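Long-range contacts in Alpha/beta hydrolase fold protein (Chitinophaga pinensis, PDB 4PW0), which is probably a hydrolase of the alpha/beta hydrolase fold, although its substrate is not established: residues R102-L107 against P124-K129; I115-A120 against I130-A135; I37-F42 against K62-I67. All coordinates share one frame; numbering follows the deposited sequence. Where two conformers were deposited one is given.

Contact 1: residues R102-L107 against P124-K129; sequences RYFDVL and PDMIRK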
loop_
_atom_site.group_PDB
_atom_site.type_symbol
_atom_site.label_atom_id
_atom_site.label_comp_id
_atom_site.label_asym_id
_atom_site.label_seq_id
_atom_site.Cartn_x
_atom_site.Cartn_y
_atom_site.Cartn_z
ATOM N N ARG A 102 13.910 15.453 -20.546
ATOM C CA ARG A 102 13.637 16.693 -19.815
ATOM C C ARG A 102 12.609 16.568 -18.710
ATOM O O ARG A 102 12.490 17.453 -17.877
ATOM C CB ARG A 102 13.081 17.762 -20.799
ATOM C CG ARG A 102 13.975 18.092 -21.990
ATOM C CD ARG A 102 15.440 18.249 -21.579
ATOM N NE ARG A 102 15.838 19.638 -21.308
ATOM C CZ ARG A 102 16.403 20.097 -20.179
ATOM N NH1 ARG A 102 16.627 19.301 -19.115
ATOM N NH2 ARG A 102 16.726 21.390 -20.095
ATOM N N TYR A 103 11.814 15.499 -18.771
ATOM C CA TYR A 103 10.678 15.324 -17.853
ATOM C C TYR A 103 10.461 13.827 -17.737
ATOM O O TYR A 103 10.346 13.108 -18.748
ATOM C CB TYR A 103 9.448 15.994 -18.424
ATOM C CG TYR A 103 8.265 16.126 -17.469
ATOM C CD1 TYR A 103 8.408 16.762 -16.228
ATOM C CD2 TYR A 103 7.014 15.621 -17.818
ATOM C CE1 TYR A 103 7.328 16.909 -15.373
ATOM C CE2 TYR A 103 5.935 15.768 -16.980
ATOM C CZ TYR A 103 6.093 16.402 -15.772
ATOM O OH TYR A 103 4.984 16.535 -14.978
ATOM N N PHE A 104 10.434 13.331 -16.495
ATOM C CA PHE A 104 10.474 11.886 -16.334
ATOM C C PHE A 104 9.977 11.517 -14.942
ATOM O O PHE A 104 9.932 12.345 -14.060
ATOM C CB PHE A 104 11.918 11.370 -16.554
ATOM C CG PHE A 104 12.968 12.122 -15.779
ATOM C CD1 PHE A 104 13.575 13.250 -16.319
ATOM C CD2 PHE A 104 13.363 11.728 -14.510
ATOM C CE1 PHE A 104 14.546 13.953 -15.635
ATOM C CE2 PHE A 104 14.334 12.416 -13.826
ATOM C CZ PHE A 104 14.940 13.540 -14.390
ATOM N N ASP A 105 9.582 10.262 -14.799
ATOM C CA ASP A 105 9.305 9.693 -13.485
ATOM C C ASP A 105 10.605 9.052 -12.984
ATOM O O ASP A 105 11.502 8.713 -13.764
ATOM C CB ASP A 105 8.227 8.622 -13.596
ATOM C CG ASP A 105 6.886 9.180 -14.034
ATOM O OD1 ASP A 105 6.498 10.299 -13.579
ATOM O OD2 ASP A 105 6.181 8.444 -14.765
ATOM N N VAL A 106 10.672 8.836 -11.657
ATOM C CA VAL A 106 11.855 8.206 -11.064
ATOM C C VAL A 106 11.457 7.085 -10.101
ATOM O O VAL A 106 10.441 7.170 -9.422
ATOM C CB VAL A 106 12.765 9.211 -10.332
ATOM C CG1 VAL A 106 13.283 10.251 -11.310
ATOM C CG2 VAL A 106 12.050 9.903 -9.174
ATOM N N LEU A 107 12.335 6.078 -10.058
ATOM C CA LEU A 107 12.204 4.963 -9.099
ATOM C C LEU A 107 13.575 4.798 -8.458
ATOM O O LEU A 107 14.562 4.544 -9.144
ATOM C CB LEU A 107 11.798 3.676 -9.821
ATOM C CG LEU A 107 11.630 2.396 -8.966
ATOM C CD1 LEU A 107 10.937 1.343 -9.827
ATOM C CD2 LEU A 107 12.915 1.877 -8.540
ATOM N N PRO A 124 12.969 20.023 -9.178
ATOM C CA PRO A 124 11.577 19.581 -9.101
ATOM C C PRO A 124 10.847 19.529 -10.421
ATOM O O PRO A 124 10.022 18.645 -10.637
ATOM C CB PRO A 124 10.918 20.601 -8.173
ATOM C CG PRO A 124 11.810 21.795 -8.242
ATOM C CD PRO A 124 13.194 21.235 -8.365
ATOM N N ASP A 125 11.117 20.481 -11.331
ATOM C CA ASP A 125 10.353 20.568 -12.538
ATOM C C ASP A 125 10.714 19.518 -13.594
ATOM O O ASP A 125 9.982 19.364 -14.588
ATOM C CB ASP A 125 10.510 21.976 -13.121
ATOM C CG ASP A 125 9.904 23.061 -12.232
ATOM O OD1 ASP A 125 9.097 22.756 -11.319
ATOM O OD2 ASP A 125 10.216 24.248 -12.472
HETATM N N MSE A 126 11.810 18.772 -13.376
HETATM C CA MSE A 126 12.168 17.701 -14.298
HETATM C C MSE A 126 11.527 16.360 -13.935
HETATM O O MSE A 126 11.522 15.455 -14.753
HETATM C CB MSE A 126 13.687 17.499 -14.284
HETATM C CG MSE A 126 14.318 18.757 -14.921
HETATM SE SE MSE A 126 16.295 18.611 -14.981
HETATM C CE MSE A 126 16.042 17.579 -16.497
ATOM N N ILE A 127 10.955 16.260 -12.724
ATOM C CA ILE A 127 10.374 15.002 -12.227
ATOM C C ILE A 127 8.849 15.141 -12.146
ATOM O O ILE A 127 8.334 16.157 -11.645
ATOM C CB ILE A 127 10.971 14.660 -10.850
ATOM C CG1 ILE A 127 12.452 14.282 -11.014
ATOM C CG2 ILE A 127 10.211 13.499 -10.201
ATOM C CD1 ILE A 127 13.199 14.128 -9.718
ATOM N N ARG A 128 8.139 14.118 -12.613
ATOM C CA ARG A 128 6.716 14.044 -12.466
ATOM C C ARG A 128 6.337 13.255 -11.189
ATOM O O ARG A 128 5.906 13.865 -10.202
ATOM C CB ARG A 128 6.092 13.474 -13.721
ATOM C CG ARG A 128 4.582 13.521 -13.661
ATOM C CD ARG A 128 3.892 12.833 -14.831
ATOM N NE ARG A 128 4.133 11.398 -14.852
ATOM C CZ ARG A 128 3.296 10.485 -15.334
ATOM N NH1 ARG A 128 2.127 10.841 -15.883
ATOM N NH2 ARG A 128 3.618 9.190 -15.246
ATOM N N LYS A 129 6.515 11.926 -11.222
ATOM C CA LYS A 129 6.175 11.103 -10.046
ATOM C C LYS A 129 7.426 10.388 -9.550
ATOM O O LYS A 129 8.372 10.139 -10.306
ATOM C CB LYS A 129 5.125 10.056 -10.425
ATOM C CG LYS A 129 3.800 10.680 -10.899
ATOM C CD LYS A 129 2.733 9.629 -11.173
ATOM C CE LYS A 129 1.509 10.185 -11.798
ATOM N NZ LYS A 129 0.415 9.265 -12.077
#

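Contact 2: residues I115-A120 against I130-A135; sequences IVQYMA and IIIVGA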
loop_
_atom_site.group_PDB
_atom_site.type_symbol
_atom_site.label_atom_id
_atom_site.label_comp_id
_atom_site.label_asym_id
_atom_site.label_seq_id
_atom_site.Cartn_x
_atom_site.Cartn_y
_atom_site.Cartn_z
ATOM N N ILE A 115 18.857 9.430 -3.678
ATOM C CA ILE A 115 19.114 10.276 -4.857
ATOM C C ILE A 115 17.813 10.862 -5.389
ATOM O O ILE A 115 17.755 12.066 -5.726
ATOM C CB ILE A 115 19.879 9.484 -5.939
ATOM C CG1 ILE A 115 21.313 9.191 -5.474
ATOM C CG2 ILE A 115 19.933 10.264 -7.268
ATOM C CD1 ILE A 115 22.048 8.136 -6.291
ATOM N N VAL A 116 16.728 10.086 -5.447
ATOM C CA VAL A 116 15.500 10.660 -6.037
ATOM C C VAL A 116 14.916 11.733 -5.130
ATOM O O VAL A 116 14.310 12.662 -5.632
ATOM C CB VAL A 116 14.443 9.601 -6.388
ATOM C CG1 VAL A 116 15.009 8.634 -7.434
ATOM C CG2 VAL A 116 13.907 8.826 -5.178
ATOM N N GLN A 117 15.070 11.604 -3.812
ATOM C CA GLN A 117 14.616 12.671 -2.894
ATOM C C GLN A 117 15.415 13.964 -3.149
ATOM O O GLN A 117 14.846 15.038 -3.268
ATOM C CB GLN A 117 14.800 12.277 -1.458
ATOM C CG GLN A 117 13.904 11.153 -0.963
ATOM C CD GLN A 117 14.292 10.745 0.439
ATOM O OE1 GLN A 117 14.150 11.530 1.383
ATOM N NE2 GLN A 117 14.741 9.516 0.591
ATOM N N TYR A 118 16.737 13.839 -3.213
ATOM C CA TYR A 118 17.586 14.993 -3.423
ATOM C C TYR A 118 17.292 15.619 -4.793
ATOM O O TYR A 118 17.226 16.855 -4.933
ATOM C CB TYR A 118 19.064 14.630 -3.241
ATOM C CG TYR A 118 19.923 15.863 -3.085
ATOM C CD1 TYR A 118 19.907 16.569 -1.905
ATOM C CD2 TYR A 118 20.675 16.354 -4.113
ATOM C CE1 TYR A 118 20.625 17.741 -1.744
ATOM C CE2 TYR A 118 21.408 17.547 -3.966
ATOM C CZ TYR A 118 21.392 18.212 -2.789
ATOM O OH TYR A 118 22.120 19.387 -2.648
HETATM N N MSE A 119 17.106 14.797 -5.814
HETATM C CA MSE A 119 16.805 15.286 -7.165
HETATM C C MSE A 119 15.512 16.046 -7.202
HETATM O O MSE A 119 15.392 17.077 -7.889
HETATM C CB MSE A 119 16.749 14.129 -8.178
HETATM C CG MSE A 119 16.852 14.621 -9.621
HETATM SE SE MSE A 119 16.840 13.171 -10.908
HETATM C CE MSE A 119 18.650 12.604 -10.586
ATOM N N ALA A 120 14.508 15.558 -6.487
ATOM C CA ALA A 120 13.239 16.251 -6.447
ATOM C C ALA A 120 13.370 17.613 -5.764
ATOM O O ALA A 120 12.607 18.561 -6.098
ATOM C CB ALA A 120 12.206 15.391 -5.704
ATOM N N ILE A 130 7.373 10.026 -8.271
ATOM C CA ILE A 130 8.521 9.440 -7.573
ATOM C C ILE A 130 8.109 8.132 -6.895
ATOM O O ILE A 130 7.091 8.081 -6.202
ATOM C CB ILE A 130 9.014 10.406 -6.482
ATOM C CG1 ILE A 130 9.351 11.776 -7.084
ATOM C CG2 ILE A 130 10.161 9.842 -5.673
ATOM C CD1 ILE A 130 9.674 12.817 -6.029
ATOM N N ILE A 131 8.948 7.098 -7.059
ATOM C CA ILE A 131 8.815 5.843 -6.298
ATOM C C ILE A 131 10.082 5.671 -5.462
ATOM O O ILE A 131 11.186 5.764 -6.003
ATOM C CB ILE A 131 8.637 4.639 -7.225
ATOM C CG1 ILE A 131 7.431 4.841 -8.137
ATOM C CG2 ILE A 131 8.512 3.358 -6.404
ATOM C CD1 ILE A 131 7.570 4.128 -9.462
ATOM N N ILE A 132 9.909 5.423 -4.161
ATOM C CA ILE A 132 10.993 5.208 -3.215
ATOM C C ILE A 132 10.803 3.813 -2.637
ATOM O O ILE A 132 9.755 3.538 -2.052
ATOM C CB ILE A 132 11.015 6.248 -2.085
ATOM C CG1 ILE A 132 11.219 7.639 -2.636
ATOM C CG2 ILE A 132 12.077 5.879 -1.045
ATOM C CD1 ILE A 132 11.026 8.739 -1.624
ATOM N N VAL A 133 11.821 2.972 -2.779
ATOM C CA VAL A 133 11.785 1.600 -2.242
ATOM C C VAL A 133 12.933 1.437 -1.266
ATOM O O VAL A 133 14.075 1.757 -1.603
ATOM C CB VAL A 133 11.902 0.542 -3.339
ATOM C CG1 VAL A 133 11.787 -0.850 -2.760
ATOM C CG2 VAL A 133 10.887 0.798 -4.444
ATOM N N GLY A 134 12.655 0.929 -0.066
ATOM C CA GLY A 134 13.741 0.550 0.820
ATOM C C GLY A 134 14.680 1.682 1.181
ATOM O O GLY A 134 15.916 1.495 1.133
ATOM N N ALA A 135 14.161 2.841 1.555
ATOM C CA ALA A 135 15.018 3.976 1.863
ATOM C C ALA A 135 14.535 4.736 3.093
ATOM O O ALA A 135 13.855 4.155 3.954
ATOM C CB ALA A 135 15.208 4.857 0.636
#

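Contact 3: residues I37-F42 against K62-I67; sequences IPLICF and KGRQLI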
loop_
_atom_site.group_PDB
_atom_site.type_symbol
_atom_site.label_atom_id
_atom_site.label_comp_id
_atom_site.label_asym_id
_atom_site.label_seq_id
_atom_site.Cartn_x
_atom_site.Cartn_y
_atom_site.Cartn_z
ATOM N N ILE A 37 7.222 10.114 -21.337
ATOM C CA ILE A 37 7.621 10.307 -19.935
ATOM C C ILE A 37 8.236 8.980 -19.462
ATOM O O ILE A 37 7.529 8.102 -18.943
ATOM C CB ILE A 37 6.479 10.734 -19.022
ATOM C CG1 ILE A 37 5.808 12.007 -19.555
ATOM C CG2 ILE A 37 6.989 10.981 -17.610
ATOM C CD1 ILE A 37 4.488 12.291 -18.885
ATOM N N PRO A 38 9.547 8.831 -19.663
ATOM C CA PRO A 38 10.193 7.582 -19.273
ATOM C C PRO A 38 10.290 7.488 -17.725
ATOM O O PRO A 38 10.184 8.503 -17.023
ATOM C CB PRO A 38 11.599 7.691 -19.875
ATOM C CG PRO A 38 11.549 8.854 -20.810
ATOM C CD PRO A 38 10.501 9.773 -20.289
ATOM N N LEU A 39 10.523 6.258 -17.252
ATOM C CA LEU A 39 10.813 6.005 -15.835
ATOM C C LEU A 39 12.310 5.766 -15.743
ATOM O O LEU A 39 12.844 4.809 -16.342
ATOM C CB LEU A 39 10.071 4.758 -15.386
ATOM C CG LEU A 39 10.356 4.347 -13.949
ATOM C CD1 LEU A 39 9.901 5.404 -12.951
ATOM C CD2 LEU A 39 9.704 3.003 -13.659
ATOM N N ILE A 40 12.987 6.618 -14.993
ATOM C CA ILE A 40 14.431 6.475 -14.749
ATOM C C ILE A 40 14.630 5.797 -13.378
ATOM O O ILE A 40 14.065 6.235 -12.387
ATOM C CB ILE A 40 15.174 7.825 -14.698
ATOM C CG1 ILE A 40 14.756 8.762 -15.845
ATOM C CG2 ILE A 40 16.689 7.610 -14.688
ATOM C CD1 ILE A 40 15.019 8.202 -17.220
ATOM N N CYS A 41 15.428 4.750 -13.363
ATOM C CA CYS A 41 15.631 3.893 -12.200
ATOM C C CYS A 41 17.010 4.079 -11.609
ATOM O O CYS A 41 18.013 4.134 -12.337
ATOM C CB CYS A 41 15.411 2.416 -12.570
ATOM S SG CYS A 41 13.768 2.076 -13.205
ATOM N N PHE A 42 17.074 4.138 -10.289
ATOM C CA PHE A 42 18.279 4.436 -9.528
ATOM C C PHE A 42 18.567 3.309 -8.556
ATOM O O PHE A 42 17.726 2.974 -7.731
ATOM C CB PHE A 42 18.164 5.765 -8.771
ATOM C CG PHE A 42 17.907 6.958 -9.662
ATOM C CD1 PHE A 42 16.653 7.192 -10.195
ATOM C CD2 PHE A 42 18.926 7.863 -9.934
ATOM C CE1 PHE A 42 16.398 8.299 -11.007
ATOM C CE2 PHE A 42 18.673 8.960 -10.752
ATOM C CZ PHE A 42 17.433 9.158 -11.303
ATOM N N LYS A 62 6.363 -2.603 -19.821
ATOM C CA LYS A 62 5.208 -2.833 -20.678
ATOM C C LYS A 62 4.433 -1.551 -20.989
ATOM O O LYS A 62 3.812 -1.411 -22.056
ATOM C CB LYS A 62 4.263 -3.871 -20.062
ATOM C CG LYS A 62 4.857 -5.247 -19.955
ATOM C CD LYS A 62 5.301 -5.770 -21.322
ATOM C CE LYS A 62 5.796 -7.200 -21.259
ATOM N NZ LYS A 62 7.133 -7.260 -20.594
ATOM N N GLY A 63 4.453 -0.621 -20.066
ATOM C CA GLY A 63 3.657 0.562 -20.163
ATOM C C GLY A 63 4.372 1.882 -20.307
ATOM O O GLY A 63 3.716 2.915 -20.341
ATOM N N ARG A 64 5.704 1.846 -20.350
ATOM C CA ARG A 64 6.523 3.042 -20.490
ATOM C C ARG A 64 7.932 2.629 -20.838
ATOM O O ARG A 64 8.354 1.492 -20.610
ATOM C CB ARG A 64 6.539 3.878 -19.191
ATOM C CG ARG A 64 7.326 3.228 -18.053
ATOM C CD ARG A 64 6.588 3.239 -16.736
ATOM N NE ARG A 64 5.503 2.293 -16.708
ATOM C CZ ARG A 64 4.197 2.606 -16.666
ATOM N NH1 ARG A 64 3.818 3.869 -16.593
ATOM N NH2 ARG A 64 3.296 1.648 -16.702
ATOM N N GLN A 65 8.688 3.595 -21.351
ATOM C CA GLN A 65 10.117 3.407 -21.533
ATOM C C GLN A 65 10.748 3.417 -20.140
ATOM O O GLN A 65 10.437 4.323 -19.348
ATOM C CB GLN A 65 10.680 4.550 -22.380
ATOM C CG GLN A 65 12.150 4.402 -22.720
ATOM C CD GLN A 65 12.660 5.574 -23.520
ATOM O OE1 GLN A 65 11.908 6.498 -23.838
ATOM N NE2 GLN A 65 13.933 5.534 -23.869
ATOM N N LEU A 66 11.669 2.507 -19.910
ATOM C CA LEU A 66 12.351 2.396 -18.628
ATOM C C LEU A 66 13.846 2.440 -18.870
ATOM O O LEU A 66 14.377 1.689 -19.700
ATOM C CB LEU A 66 11.919 1.092 -17.984
ATOM C CG LEU A 66 12.222 0.833 -16.542
ATOM C CD1 LEU A 66 11.273 -0.109 -15.830
ATOM C CD2 LEU A 66 13.602 0.180 -16.536
ATOM N N ILE A 67 14.539 3.327 -18.164
ATOM C CA ILE A 67 15.966 3.467 -18.267
ATOM C C ILE A 67 16.594 2.995 -16.958
ATOM O O ILE A 67 16.239 3.477 -15.876
ATOM C CB ILE A 67 16.383 4.950 -18.516
ATOM C CG1 ILE A 67 15.753 5.502 -19.806
ATOM C CG2 ILE A 67 17.896 5.102 -18.484
ATOM C CD1 ILE A 67 16.348 4.934 -21.027
#

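Contact 1: residues R102-L107 against P124-K129
Phe104 and Ile127 pair as parallel strand neighbours, with Phe104 N bonded to Met126 O (3.0 Å) and Phe104 O receiving Arg128 N, but the next rung, Val106 N to Lys129 O (3.0 Å), skips one residue because the second chain turns a corner at Arg128. That corner swings Arg128 toward Asp105, whose carboxylate lies beside the break. OD1 and OD2 each offer the syn lone pair to a side-on guanidinium: Arg128 NE meets Asp105 OD1 at 2.9 Å, nearly straight (172°), and Arg128 NH2 meets Asp105 OD2 at 2.7 Å. The two planes are nearly coplanar (23° apart), which suits a bidentate salt bridge. Asp105 OD1 also takes Lys129 N (2.9 Å) on its anti side, which fixes the carboxylate and stitches the irregular turn to the strand. An aspartate suits this place because its short side chain holds the carboxylate close to its own strand, where OD1 reaches both Lys129 N and Arg128 NE. Lys129 CE lies over a face of the guanidinium, while its NZ goes on to Tyr283 O, Phe279 O and Leu280 O.

Chi1 of Tyr103 (-169°) sets CG beside the carbonyl carbon; the ring crosses the Arg128 side chain at about a right angle, with Tyr103 OH 3.3 Å from Arg128 CG. The Phe104 ring carries Met126 O over one face and touches the CB of Met126, a selenomethionine, through CE1 (3.9 Å); its CE2 meets Ile127 CG1 at the same distance.

The two strands are the parallel pair that helix 111-122 joins in a beta-alpha-beta crossover, and Phe104 and Ile127 pack against its Met119. Strand 39-42 flanks strand 104-109 on its other edge, while the end of helix 269-282 receives Lys129.

Contact 2: residues I115-A120 against I130-A135
Ile130 and Ile132 of strand 127-133 project toward helix 111-122 and meet Val116, Gln117 and Ala120 on its facing side. The side chain of Ile130 shows how the layer is filled. At CB it branches. One arm, CG2, stands anti to the backbone N and comes within 3.9 Å of Val116 CG2, the two side chains sliding past each other in opposite directions. The other arm, CG1, is anti to the carbonyl carbon (chi1 -56°) and carries the chain onward; with chi2 at 173° the tip CD1 lies anti to CA, stretched out to rest 3.6 Å from Ala120 CB. The methyl of alanine lets this long arm approach the helix closely, and the branched isoleucine can touch two helix turns at once because Val116 and Ala120 are four residues apart.

Val116 CG2 is shared: besides Ile130 it meets Ile132 CG1, also at 3.9 Å, so a single methyl touches both isoleucines. From Ile132 the tip CD1 continues to Gln117 CG (3.8 Å), crossing that side chain at about a right angle. Gln117 contributes only aliphatic carbon here, while its NE2 bonds Gly113 O and Ala136 O, which satisfies the buried amide nitrogen without spoiling the apolar surface.

The axes of helix 115-120 and strand 130-133 come within 9.2 Å and run nearly opposite ways (149°), as expected in a beta-alpha-beta crossover whose helix returns over the sheet. Val116 also touches the stretch that matches the nucleophile-elbow pattern at the start of this helix, and Val106 of the neighbouring strand. The interface is made of methyl and methylene groups and has no polar bond across it, so its fit rests on complementary shape and exclusion of water.

Contact 3: residues I37-F42 against K62-I67
Leu39 N donates to Gln65 O (2.9 Å), Ile67 N to Leu39 O and Cys41 N to Ile67 O, a regular parallel ladder with Leu39 opposite Leu66. Pro38 can stand here because the ladder asks no N-H of it: the first donor to Gln65 O is Leu39 N, and Pro38 O still accepts from Asp105. Pro38 CA forms a CA-H...O contact with Gln65 O (3.3 Å).

Apolar contacts lie on both faces. Leu39 and Leu66 sit side by side and point the same way, Leu39 CD2 being 4.1 Å from Leu66 CD1. Leu66 CD2 also meets Cys41 SG (3.8 Å), so one branched residue covers two neighbours. An alanine in place of Leu66 would probably leave Leu39 CD2 and Cys41 SG without this packing partner and open a gap between them. On the opposite face Ile40 and Ile67 are aligned likewise, with Ile40 CD1 3.8 Å from Ile67 CB.

Among the polar side chains, Arg64 lays its CD against Leu39 CB (4.0 Å) and sends its head to Asp281 in a salt bridge, while Gln65 NE2 reaches Ser30 OG and its OE1 stays near Pro38 CG.

Strands 39-42 and 66-69 are joined by helix 54-61 in a beta-alpha-beta crossover; strand 104-109 flanks the other edge of strand 39-42, and helix 269-282 covers the Leu39 side through Leu280.

Contact 2 is wholly buried and lies nearest the centre of the chain; contact 3 is also largely buried but farther out, and contact 1 reaches the surface at Tyr103 and Arg102. Contacts 1 and 2 share strand 127-133 and belong to one beta-alpha-beta unit; contact 3 closes an earlier unit of the same sheet, joined through strand 104-109. The chemistry follows position: contacts 1 and 3 are ladders between strands, regular in contact 3 but broken and bridged by a salt bridge in contact 1, whereas contact 2 packs helix on strand by hydrocarbon alone. Phe42 touches Val116, Ile115 and Met119, tying contact 3 to the helix of contact 2.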